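Side-chain contacts in p450 cytochrome, putative (Rippkaea orientalis, PDB 6Y01), which probably binds and carries the molybdenum cofactor (Moco), as a Rossmann-fold carrier protein: residues 36-41 against 113-118; 40-43 against 48-51; 42-47 against 67-72; 109-114 against 167-172; 157-160 against 164-167. One frame throughout, in Å; residues are numbered along the deposited sequence.

Contact 1: 36-41 against 113-118; sequences YQLGQL and IACGIG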
# COMPACT_ATOMS: atom_id res chain seq x y z
N TYR D 36 -7.28 -27.66 6.19
CA TYR D 36 -6.18 -28.50 6.72
C TYR D 36 -5.72 -29.51 5.66
O TYR D 36 -4.51 -29.69 5.43
CB TYR D 36 -6.65 -29.15 8.01
CG TYR D 36 -5.60 -29.96 8.72
CD1 TYR D 36 -4.55 -29.35 9.37
CD2 TYR D 36 -5.76 -31.32 8.83
CE1 TYR D 36 -3.58 -30.10 10.05
CE2 TYR D 36 -4.85 -32.06 9.59
CZ TYR D 36 -3.77 -31.44 10.18
OH TYR D 36 -2.86 -32.21 10.85
N GLN D 37 -6.67 -30.15 5.00
CA GLN D 37 -6.34 -31.12 3.92
C GLN D 37 -5.62 -30.42 2.77
O GLN D 37 -4.62 -30.96 2.26
CB GLN D 37 -7.56 -31.91 3.43
CG GLN D 37 -8.14 -32.82 4.50
CD GLN D 37 -9.33 -33.59 3.98
OE1 GLN D 37 -9.84 -33.30 2.90
NE2 GLN D 37 -9.80 -34.58 4.74
N LEU D 38 -6.13 -29.27 2.34
CA LEU D 38 -5.46 -28.50 1.27
C LEU D 38 -4.04 -28.18 1.65
O LEU D 38 -3.16 -28.30 0.79
CB LEU D 38 -6.19 -27.17 1.01
CG LEU D 38 -7.37 -27.22 0.08
CD1 LEU D 38 -8.02 -25.82 0.05
CD2 LEU D 38 -6.93 -27.64 -1.31
N GLY D 39 -3.82 -27.71 2.88
CA GLY D 39 -2.45 -27.36 3.26
C GLY D 39 -1.51 -28.55 3.12
O GLY D 39 -0.42 -28.43 2.58
N GLN D 40 -1.95 -29.70 3.62
CA GLN D 40 -1.16 -30.95 3.51
C GLN D 40 -0.91 -31.27 2.04
O GLN D 40 0.22 -31.54 1.65
CB GLN D 40 -1.89 -32.13 4.16
CG GLN D 40 -1.99 -32.02 5.65
CD GLN D 40 -2.76 -33.16 6.26
OE1 GLN D 40 -2.19 -34.23 6.47
NE2 GLN D 40 -4.03 -32.89 6.58
N LEU D 41 -1.95 -31.22 1.19
CA LEU D 41 -1.81 -31.64 -0.22
C LEU D 41 -0.91 -30.67 -1.00
O LEU D 41 -0.14 -31.10 -1.85
CB LEU D 41 -3.18 -31.76 -0.89
CG LEU D 41 -4.12 -32.81 -0.33
CD1 LEU D 41 -5.47 -32.68 -0.97
CD2 LEU D 41 -3.57 -34.22 -0.52
N ILE D 113 -7.09 -20.16 -4.04
CA ILE D 113 -8.22 -20.99 -3.63
C ILE D 113 -8.98 -20.27 -2.53
O ILE D 113 -8.37 -19.85 -1.51
CB ILE D 113 -7.76 -22.36 -3.09
CG1 ILE D 113 -6.89 -23.11 -4.10
CG2 ILE D 113 -8.96 -23.16 -2.66
CD1 ILE D 113 -6.27 -24.39 -3.57
N ALA D 114 -10.28 -20.14 -2.73
CA ALA D 114 -11.17 -19.62 -1.70
C ALA D 114 -11.84 -20.82 -1.06
O ALA D 114 -12.68 -21.48 -1.69
CB ALA D 114 -12.20 -18.65 -2.27
N CYS D 115 -11.47 -21.05 0.19
CA CYS D 115 -11.96 -22.19 0.96
C CYS D 115 -12.95 -21.65 1.97
O CYS D 115 -12.56 -21.13 3.02
CB CYS D 115 -10.75 -22.89 1.59
SG CYS D 115 -11.12 -24.32 2.59
N GLY D 116 -14.23 -21.74 1.63
CA GLY D 116 -15.31 -21.07 2.34
C GLY D 116 -15.51 -19.66 1.81
O GLY D 116 -14.86 -19.21 0.87
N ILE D 117 -16.39 -18.92 2.44
CA ILE D 117 -16.77 -17.56 1.96
C ILE D 117 -17.01 -16.68 3.17
O ILE D 117 -17.38 -17.13 4.25
CB ILE D 117 -18.00 -17.66 1.05
CG1 ILE D 117 -18.18 -16.36 0.26
CG2 ILE D 117 -19.21 -18.01 1.88
CD1 ILE D 117 -17.10 -16.18 -0.81
N GLY D 118 -16.76 -15.42 3.00
CA GLY D 118 -16.90 -14.37 3.99
C GLY D 118 -16.55 -13.06 3.26
O GLY D 118 -16.16 -13.08 2.08
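Leu38 and Ile113 are brought together by their torsions. In Leu38, CG is anti to the carbonyl carbon (chi1 -84°), and CD1 then continues away from CA (chi2 175°). In Ile113, CG2 is anti to the backbone N, and CD1 lies at the extended end of the other branch. The two side chains reach toward each other tip to tip. Each leucine methyl has its own partner. Leu38 CD1 lies 3.9 Å from Ile113 CG2, and Leu38 CD2 lies 4.0 Å from Ile113 CD1. Cys115, two residues further along the same strand, adds its sulfur at the side. Its SG is 4.3 Å from Leu38 CD1, a looser touch.

The contact joins helix 29-44 to strand 111-115 in the core of the Rossmann-like sheet. The strand is held by backbone bonds to Gly19 and Met21 of strand 17-21. Leu38 also leans on Pro162 and Cys165 of helix 162-176, so it sits where two helices and the sheet converge. All three touching residues are buried. The interface consists of methyl groups and one sulfur, so its hold is by van der Waals packing and exclusion of water, without directional bonds.

Contact 2: 40-43 against 48-51; sequences QLIA and VLLT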
# COMPACT_ATOMS: atom_id res chain seq x y z
N GLN D 40 -1.95 -29.70 3.62
CA GLN D 40 -1.16 -30.95 3.51
C GLN D 40 -0.91 -31.27 2.04
O GLN D 40 0.22 -31.54 1.65
CB GLN D 40 -1.89 -32.13 4.16
CG GLN D 40 -1.99 -32.02 5.65
CD GLN D 40 -2.76 -33.16 6.26
OE1 GLN D 40 -2.19 -34.23 6.47
NE2 GLN D 40 -4.03 -32.89 6.58
N LEU D 41 -1.95 -31.22 1.19
CA LEU D 41 -1.81 -31.64 -0.22
C LEU D 41 -0.91 -30.67 -1.00
O LEU D 41 -0.14 -31.10 -1.85
CB LEU D 41 -3.18 -31.76 -0.89
CG LEU D 41 -4.12 -32.81 -0.33
CD1 LEU D 41 -5.47 -32.68 -0.97
CD2 LEU D 41 -3.57 -34.22 -0.52
N ILE D 42 -1.01 -29.37 -0.71
CA ILE D 42 -0.13 -28.38 -1.37
C ILE D 42 1.33 -28.70 -1.00
O ILE D 42 2.21 -28.75 -1.86
CB ILE D 42 -0.57 -26.96 -0.94
CG1 ILE D 42 -1.92 -26.63 -1.59
CG2 ILE D 42 0.50 -25.92 -1.24
CD1 ILE D 42 -2.59 -25.44 -0.95
N ALA D 43 1.59 -28.91 0.28
CA ALA D 43 2.96 -29.20 0.74
C ALA D 43 3.44 -30.53 0.14
O ALA D 43 4.62 -30.60 -0.22
CB ALA D 43 2.97 -29.24 2.24
N VAL D 48 4.46 -24.08 -2.43
CA VAL D 48 4.50 -23.14 -1.31
C VAL D 48 3.08 -22.72 -1.00
O VAL D 48 2.30 -22.41 -1.96
CB VAL D 48 5.41 -21.97 -1.65
CG1 VAL D 48 5.40 -20.94 -0.55
CG2 VAL D 48 6.82 -22.47 -1.93
N LEU D 49 2.73 -22.62 0.27
CA LEU D 49 1.42 -22.12 0.70
C LEU D 49 1.56 -20.68 1.10
O LEU D 49 2.44 -20.33 1.87
CB LEU D 49 0.92 -22.91 1.91
CG LEU D 49 -0.37 -22.36 2.52
CD1 LEU D 49 -1.53 -22.61 1.63
CD2 LEU D 49 -0.63 -23.01 3.86
N LEU D 50 0.65 -19.85 0.55
CA LEU D 50 0.55 -18.43 0.95
C LEU D 50 -0.81 -18.19 1.56
O LEU D 50 -1.82 -18.63 1.01
CB LEU D 50 0.80 -17.51 -0.26
CG LEU D 50 0.77 -16.02 0.08
CD1 LEU D 50 1.53 -15.23 -0.97
CD2 LEU D 50 -0.67 -15.48 -0.01
N THR D 51 -0.84 -17.52 2.69
CA THR D 51 -2.11 -17.05 3.29
C THR D 51 -1.93 -15.63 3.80
O THR D 51 -0.82 -15.09 3.80
CB THR D 51 -2.50 -17.95 4.49
OG1 THR D 51 -1.74 -17.60 5.66
CG2 THR D 51 -2.48 -19.45 4.22
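Ile42 and Leu49 meet inside a beta-alpha-beta unit, strand 17-21, helix 29-44 and strand 48-51. The unit is a basic building block of the Rossmann-like fold, and this contact packs its helix on its second strand. The conformation of Ile42 decides what each branch does. CG1 is anti to the carbonyl carbon (chi1 -71°), and the chain stays extended to CD1 (chi2 165°). The short branch, CG2, points elsewhere, anti to the backbone N. The long branch finds a side chain and the short one finds backbone. Ile42 CG2 rests 4.0 Å from Val48 O. The Val48 side chain itself points away from the helix and packs on Ile91 of a second subunit.

Leu49 carries CG anti to its own backbone N (chi1 174°) and beside the carbonyl carbon. It leaves its strand obliquely to the helix. It crosses the isoleucine at about a right angle and meets it with one methyl. Leu49 also touches Ser63 and Ala66 of helix 58-68 and Val20 of strand 17-21. Ile42 is likewise flanked by Ile18 and Val20 of the unit's first strand, and by Ile166 of helix 162-176. Between the two crossing side chains the closest pair is Ile42 CD1 and Leu49 CD1, 4.0 Å apart.

Contact 3: 42-47 against 67-72; sequences IALEGW and KKAEGL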
# COMPACT_ATOMS: atom_id res chain seq x y z
N ILE D 42 -1.01 -29.37 -0.71
CA ILE D 42 -0.13 -28.38 -1.37
C ILE D 42 1.33 -28.70 -1.00
O ILE D 42 2.21 -28.75 -1.86
CB ILE D 42 -0.57 -26.96 -0.94
CG1 ILE D 42 -1.92 -26.63 -1.59
CG2 ILE D 42 0.50 -25.92 -1.24
CD1 ILE D 42 -2.59 -25.44 -0.95
N ALA D 43 1.59 -28.91 0.28
CA ALA D 43 2.96 -29.20 0.74
C ALA D 43 3.44 -30.53 0.14
O ALA D 43 4.62 -30.60 -0.22
CB ALA D 43 2.97 -29.24 2.24
N LEU D 44 2.55 -31.51 -0.00
CA LEU D 44 3.03 -32.83 -0.49
C LEU D 44 3.41 -32.74 -1.98
O LEU D 44 4.20 -33.56 -2.45
CB LEU D 44 1.95 -33.89 -0.28
CG LEU D 44 1.77 -34.30 1.18
CD1 LEU D 44 0.50 -35.12 1.35
CD2 LEU D 44 2.99 -35.08 1.71
N GLU D 45 2.91 -31.75 -2.69
CA GLU D 45 3.31 -31.51 -4.10
C GLU D 45 4.65 -30.76 -4.18
O GLU D 45 5.16 -30.55 -5.31
CB GLU D 45 2.23 -30.69 -4.82
CG GLU D 45 0.93 -31.42 -5.00
CD GLU D 45 1.03 -32.66 -5.87
OE1 GLU D 45 1.95 -32.73 -6.76
OE2 GLU D 45 0.21 -33.58 -5.66
N GLY D 46 5.17 -30.28 -3.06
CA GLY D 46 6.37 -29.43 -3.06
C GLY D 46 6.06 -27.99 -3.39
O GLY D 46 6.96 -27.24 -3.74
N TRP D 47 4.80 -27.61 -3.27
CA TRP D 47 4.35 -26.22 -3.53
C TRP D 47 4.44 -25.40 -2.26
O TRP D 47 4.46 -25.94 -1.16
CB TRP D 47 2.94 -26.24 -4.08
CG TRP D 47 2.79 -26.99 -5.36
CD1 TRP D 47 3.76 -27.39 -6.23
CD2 TRP D 47 1.56 -27.46 -5.91
NE1 TRP D 47 3.20 -28.05 -7.30
CE2 TRP D 47 1.86 -28.11 -7.12
CE3 TRP D 47 0.23 -27.41 -5.48
CZ2 TRP D 47 0.89 -28.73 -7.90
CZ3 TRP D 47 -0.72 -28.05 -6.24
CH2 TRP D 47 -0.40 -28.67 -7.45
N LYS D 67 2.45 -27.45 7.32
CA LYS D 67 3.58 -27.77 8.21
C LYS D 67 3.62 -29.25 8.59
O LYS D 67 4.72 -29.84 8.71
CB LYS D 67 3.56 -26.91 9.47
CG LYS D 67 3.85 -25.44 9.23
CD LYS D 67 5.02 -25.21 8.29
CE LYS D 67 6.33 -25.77 8.76
NZ LYS D 67 7.39 -25.56 7.72
N LYS D 68 2.46 -29.87 8.72
CA LYS D 68 2.38 -31.30 9.05
C LYS D 68 3.09 -32.08 7.95
O LYS D 68 3.73 -33.10 8.23
CB LYS D 68 0.93 -31.77 9.17
CG LYS D 68 0.78 -33.24 9.52
CD LYS D 68 -0.65 -33.74 9.39
N ALA D 69 3.01 -31.60 6.70
CA ALA D 69 3.64 -32.25 5.53
C ALA D 69 4.97 -31.59 5.15
O ALA D 69 5.46 -31.83 4.04
CB ALA D 69 2.66 -32.27 4.38
N GLU D 70 5.55 -30.83 6.07
CA GLU D 70 6.90 -30.24 5.97
C GLU D 70 7.00 -29.26 4.80
O GLU D 70 8.08 -29.07 4.25
CB GLU D 70 7.94 -31.35 5.94
CG GLU D 70 7.88 -32.25 7.17
CD GLU D 70 8.94 -33.30 7.26
OE1 GLU D 70 9.37 -33.85 6.22
OE2 GLU D 70 9.29 -33.54 8.39
N GLY D 71 5.91 -28.58 4.44
CA GLY D 71 5.93 -27.56 3.41
C GLY D 71 6.30 -26.21 3.97
O GLY D 71 6.21 -25.96 5.17
N LEU D 72 6.69 -25.30 3.06
CA LEU D 72 6.98 -23.90 3.40
C LEU D 72 5.69 -23.09 3.37
O LEU D 72 4.86 -23.26 2.45
CB LEU D 72 7.94 -23.34 2.37
CG LEU D 72 8.40 -21.91 2.59
CD1 LEU D 72 9.24 -21.76 3.85
CD2 LEU D 72 9.17 -21.44 1.37
O HOH W 1 3.63 -25.75 1.65
O HOH W 2 6.89 -26.32 0.25
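This is a close contact, built mainly on alanine and glycine, between the ends of two helices. Ala43 of helix 29-44 faces Ala69 and Gly71, just beyond helix 58-68. The contact lies toward the edge of the fold and is partly buried. Ala43 CB touches two partners, Gly71 CA at 3.6 Å and Ala69 CB at 3.7 Å. A side chain on Gly71 would point at Ala43, and a CB there would come too near the alanine methyl, consistent with a glycine at this position. Leu44 joins at the exposed side. Its CG is anti to the carbonyl carbon (chi1 -73°), which swings CD2 to within 3.9 Å of Ala69 CB.

Both helices end in Schellman motifs, with Gly46 and Glu70 at positive phi. Two waters link the segments. One donates to Trp47 O and Leu72 O. The second donates to Trp47 O and accepts from Leu72 N at 3.0 Å. Trp47 O is thus gripped by two waters. Lys67 NZ folds back to Gly71 O (2.8 Å), tilted 28° from the carbonyl plane, and also forms a salt bridge with Asp90. Glu45 CB lies 3.4 Å above the Trp47 ring, over its centre.

Among the neighbours, Trp47, whose CB points away from 67-72, packs on Ile166 and Ile169 of helix 162-176, while Glu45 reaches Lys170 of that helix in a salt bridge. Leu72 is joined by backbone bonding to Leu49 of strand 48-51 and touches Ile91 of a second subunit.

Contact 4: 109-114 against 167-172; sequences SDVVIA and ELIKSI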
# COMPACT_ATOMS: atom_id res chain seq x y z
N SER D 109 0.24 -15.02 -5.85
CA SER D 109 -0.22 -16.41 -5.96
C SER D 109 -0.26 -16.84 -7.42
O SER D 109 -0.67 -16.05 -8.29
CB SER D 109 -1.58 -16.57 -5.35
OG SER D 109 -1.61 -16.31 -3.96
N ASP D 110 0.17 -18.05 -7.72
CA ASP D 110 -0.03 -18.64 -9.05
C ASP D 110 -1.49 -19.06 -9.23
O ASP D 110 -2.02 -18.96 -10.34
CB ASP D 110 0.93 -19.81 -9.26
CG ASP D 110 2.36 -19.33 -9.29
OD1 ASP D 110 2.65 -18.35 -10.06
OD2 ASP D 110 3.15 -19.86 -8.57
N VAL D 111 -2.11 -19.56 -8.18
CA VAL D 111 -3.55 -19.92 -8.14
C VAL D 111 -4.05 -19.49 -6.78
O VAL D 111 -3.31 -19.66 -5.77
CB VAL D 111 -3.78 -21.42 -8.36
CG1 VAL D 111 -5.27 -21.71 -8.32
CG2 VAL D 111 -3.13 -21.92 -9.63
N VAL D 112 -5.26 -18.99 -6.71
CA VAL D 112 -5.91 -18.58 -5.46
C VAL D 112 -7.06 -19.56 -5.23
O VAL D 112 -7.86 -19.80 -6.15
CB VAL D 112 -6.46 -17.12 -5.58
CG1 VAL D 112 -7.29 -16.77 -4.37
CG2 VAL D 112 -5.34 -16.12 -5.76
N ILE D 113 -7.09 -20.16 -4.04
CA ILE D 113 -8.22 -20.99 -3.63
C ILE D 113 -8.98 -20.27 -2.53
O ILE D 113 -8.37 -19.85 -1.51
CB ILE D 113 -7.76 -22.36 -3.09
CG1 ILE D 113 -6.89 -23.11 -4.10
CG2 ILE D 113 -8.96 -23.16 -2.66
CD1 ILE D 113 -6.27 -24.39 -3.57
N ALA D 114 -10.28 -20.14 -2.73
CA ALA D 114 -11.17 -19.62 -1.70
C ALA D 114 -11.84 -20.82 -1.06
O ALA D 114 -12.68 -21.48 -1.69
CB ALA D 114 -12.20 -18.65 -2.27
N GLU D 167 -5.89 -31.24 -8.55
CA GLU D 167 -6.04 -31.64 -9.96
C GLU D 167 -6.17 -30.39 -10.85
O GLU D 167 -5.49 -30.29 -11.89
CB GLU D 167 -7.26 -32.53 -10.18
N LEU D 168 -7.00 -29.44 -10.41
CA LEU D 168 -7.24 -28.22 -11.20
C LEU D 168 -5.95 -27.41 -11.28
O LEU D 168 -5.61 -26.94 -12.36
CB LEU D 168 -8.38 -27.40 -10.60
CG LEU D 168 -9.77 -28.00 -10.76
CD1 LEU D 168 -10.76 -27.24 -9.89
CD2 LEU D 168 -10.21 -27.93 -12.21
N ILE D 169 -5.25 -27.26 -10.17
CA ILE D 169 -3.96 -26.52 -10.18
C ILE D 169 -3.01 -27.14 -11.20
O ILE D 169 -2.38 -26.41 -11.94
CB ILE D 169 -3.34 -26.44 -8.79
CG1 ILE D 169 -4.22 -25.59 -7.87
CG2 ILE D 169 -1.90 -25.95 -8.86
CD1 ILE D 169 -3.87 -25.76 -6.40
N LYS D 170 -2.86 -28.46 -11.17
CA LYS D 170 -1.94 -29.11 -12.12
C LYS D 170 -2.32 -28.78 -13.56
O LYS D 170 -1.44 -28.52 -14.36
CB LYS D 170 -1.92 -30.62 -11.86
CG LYS D 170 -1.19 -30.97 -10.58
CD LYS D 170 -1.24 -32.40 -10.25
CE LYS D 170 -0.45 -32.65 -8.98
NZ LYS D 170 -0.81 -33.97 -8.40
N SER D 171 -3.62 -28.77 -13.88
CA SER D 171 -4.06 -28.44 -15.26
C SER D 171 -3.76 -26.97 -15.57
O SER D 171 -3.37 -26.66 -16.73
CB SER D 171 -5.48 -28.82 -15.49
OG SER D 171 -6.32 -28.00 -14.72
N ILE D 172 -3.92 -26.09 -14.59
CA ILE D 172 -3.72 -24.63 -14.78
C ILE D 172 -2.24 -24.33 -14.99
O ILE D 172 -1.89 -23.61 -15.95
CB ILE D 172 -4.29 -23.85 -13.58
CG1 ILE D 172 -5.82 -23.93 -13.59
CG2 ILE D 172 -3.80 -22.40 -13.59
CD1 ILE D 172 -6.47 -23.59 -12.29
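The C-terminal helix packs on the parallel sheet here, with Ile169 and Ile172 of helix 162-176 set against Val111 and Ile113 of strand 111-115. Their short segments run nearly antiparallel, at 159°, and their axes approach to 10.2 Å, as expected of an alpha/beta layer. Val111 carries the middle of the contact with a methyl for each helix residue. With CG1 anti to the backbone N (chi1 -179°), one methyl faces Ile169 and the other Ile172, one turn further on. Val111 CG1 lies 4.0 Å from Ile169 CG1. Val111 CG2 lies 4.0 Å from Ile172 CG2. Both pairs cross obliquely.

Ile169 then runs on past the valine to Ile113. The two extended branches cross at about a right angle, and Ile169 CD1 is 4.0 Å from Ile113 CD1. All three pairs sit at ordinary van der Waals distance, aliphatic carbon on aliphatic carbon. On the helix, Ser171 OG donates to Leu168 O at 2.7 Å, one turn back. That carbonyl oxygen also accepts from Ile172 N, so two donors grip it.

Around the contact, Ile136 of strand 135-138 touches Val111, Leu168 and Ile169. Ile18 of strand 17-21 meets Ile113 and Ile169. Helix 119-130 lies against Val112 and Ala114, whose side chains leave the other face of the sheet.

Contact 5: 157-160 against 164-167; sequences WIAS and NCIE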
# COMPACT_ATOMS: atom_id res chain seq x y z
N TRP D 157 -13.02 -21.33 -11.43
CA TRP D 157 -13.21 -22.80 -11.32
C TRP D 157 -13.92 -23.13 -10.01
O TRP D 157 -13.65 -22.49 -9.00
CB TRP D 157 -11.87 -23.52 -11.36
CG TRP D 157 -11.34 -23.70 -12.74
CD1 TRP D 157 -11.58 -24.73 -13.61
CD2 TRP D 157 -10.37 -22.87 -13.37
NE1 TRP D 157 -10.86 -24.56 -14.76
CE2 TRP D 157 -10.11 -23.42 -14.64
CE3 TRP D 157 -9.73 -21.70 -12.97
CZ2 TRP D 157 -9.23 -22.82 -15.53
CZ3 TRP D 157 -8.87 -21.10 -13.86
CH2 TRP D 157 -8.60 -21.66 -15.10
N ILE D 158 -14.78 -24.13 -10.04
CA ILE D 158 -15.51 -24.63 -8.86
C ILE D 158 -14.99 -26.03 -8.55
O ILE D 158 -15.13 -26.92 -9.38
CB ILE D 158 -17.02 -24.67 -9.09
CG1 ILE D 158 -17.53 -23.35 -9.66
CG2 ILE D 158 -17.72 -25.06 -7.80
CD1 ILE D 158 -17.35 -22.19 -8.78
N ALA D 159 -14.39 -26.21 -7.38
CA ALA D 159 -13.85 -27.52 -6.98
C ALA D 159 -14.85 -28.28 -6.14
O ALA D 159 -15.63 -27.68 -5.39
CB ALA D 159 -12.55 -27.38 -6.23
N SER D 160 -14.74 -29.60 -6.19
CA SER D 160 -15.61 -30.52 -5.43
C SER D 160 -14.95 -30.98 -4.13
O SER D 160 -15.66 -31.51 -3.27
CB SER D 160 -16.00 -31.72 -6.29
OG SER D 160 -14.83 -32.35 -6.83
N ASN D 164 -9.58 -32.34 -5.70
CA ASN D 164 -9.98 -31.74 -6.99
C ASN D 164 -9.27 -30.39 -7.17
O ASN D 164 -8.86 -30.09 -8.29
CB ASN D 164 -11.50 -31.62 -7.06
CG ASN D 164 -12.01 -31.11 -8.39
OD1 ASN D 164 -12.92 -30.28 -8.42
ND2 ASN D 164 -11.49 -31.64 -9.49
N CYS D 165 -9.10 -29.61 -6.10
CA CYS D 165 -8.30 -28.37 -6.20
C CYS D 165 -6.90 -28.67 -6.74
O CYS D 165 -6.43 -27.91 -7.60
CB CYS D 165 -8.15 -27.66 -4.86
SG CYS D 165 -9.68 -27.01 -4.18
N ILE D 166 -6.26 -29.70 -6.22
CA ILE D 166 -4.88 -30.03 -6.66
C ILE D 166 -4.91 -30.42 -8.14
O ILE D 166 -4.03 -29.97 -8.88
CB ILE D 166 -4.27 -31.15 -5.79
CG1 ILE D 166 -4.28 -30.76 -4.31
CG2 ILE D 166 -2.89 -31.51 -6.28
CD1 ILE D 166 -3.47 -29.53 -3.95
N GLU D 167 -5.89 -31.24 -8.55
CA GLU D 167 -6.04 -31.64 -9.96
C GLU D 167 -6.17 -30.39 -10.85
O GLU D 167 -5.49 -30.29 -11.89
CB GLU D 167 -7.26 -32.53 -10.18
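Asn164 meets Ser160 and Ala159 near the start of helix 162-176, and its side chain can be followed outward. From CB, 3.4 Å from Ser160 OG, the chain goes on to CG, which lies anti to the backbone N (chi1 -176°) and is directed at the turn before the helix. CG is 3.5 Å from Ser160 OG. At the tip, OD1 accepts a hydrogen bond from Ser160 N at 3.0 Å, with an N-H...O angle of 158°. The donor lies in the carbonyl plane, on a lone pair. Ser160 OG adds a weak bond to the same OD1, at 3.2 Å. OD1 also rests 3.2 Å from Ala159 CA.

This side-chain-to-backbone bond at the helix N terminus holds the turn leading in, and Asn164 N is itself bonded to Ser161 OG. With an alanine here the acceptor is gone, and Ser160 N is likely to lose its mate and the turn to become freer to shift. Beside the polar pair, Ala159 CB presses on Cys165 SG at 3.5 Å.

The contact links edge strand 157-158 to the helix that follows it. Ala159 is also bonded through its backbone to Leu137 of strand 135-138, and Cys165 packs on Ile136 of that strand and on Leu38 of helix 29-44.

From the N terminus, helix 29-44 starts three contacts. Contact 2 closes the shortest of their loops, to the next strand, 48-51. Contact 3 closes a longer one, to the end of helix 58-68, and is nested inside the long loop of contact 1. Contact 1 ends on strand 111-115, where contact 4 begins. Contact 4 closes on helix 162-176, and contact 5 closes a short loop that ends on the same stretch of that helix, sharing Glu167. Contacts 2 and 3 thus tie helix 29-44 to its neighbours in sequence. Contacts 1 and 4 hold two helices on one sheet strand. Helices 29-44 and 162-176 also meet directly, for instance Leu41 against Ile166.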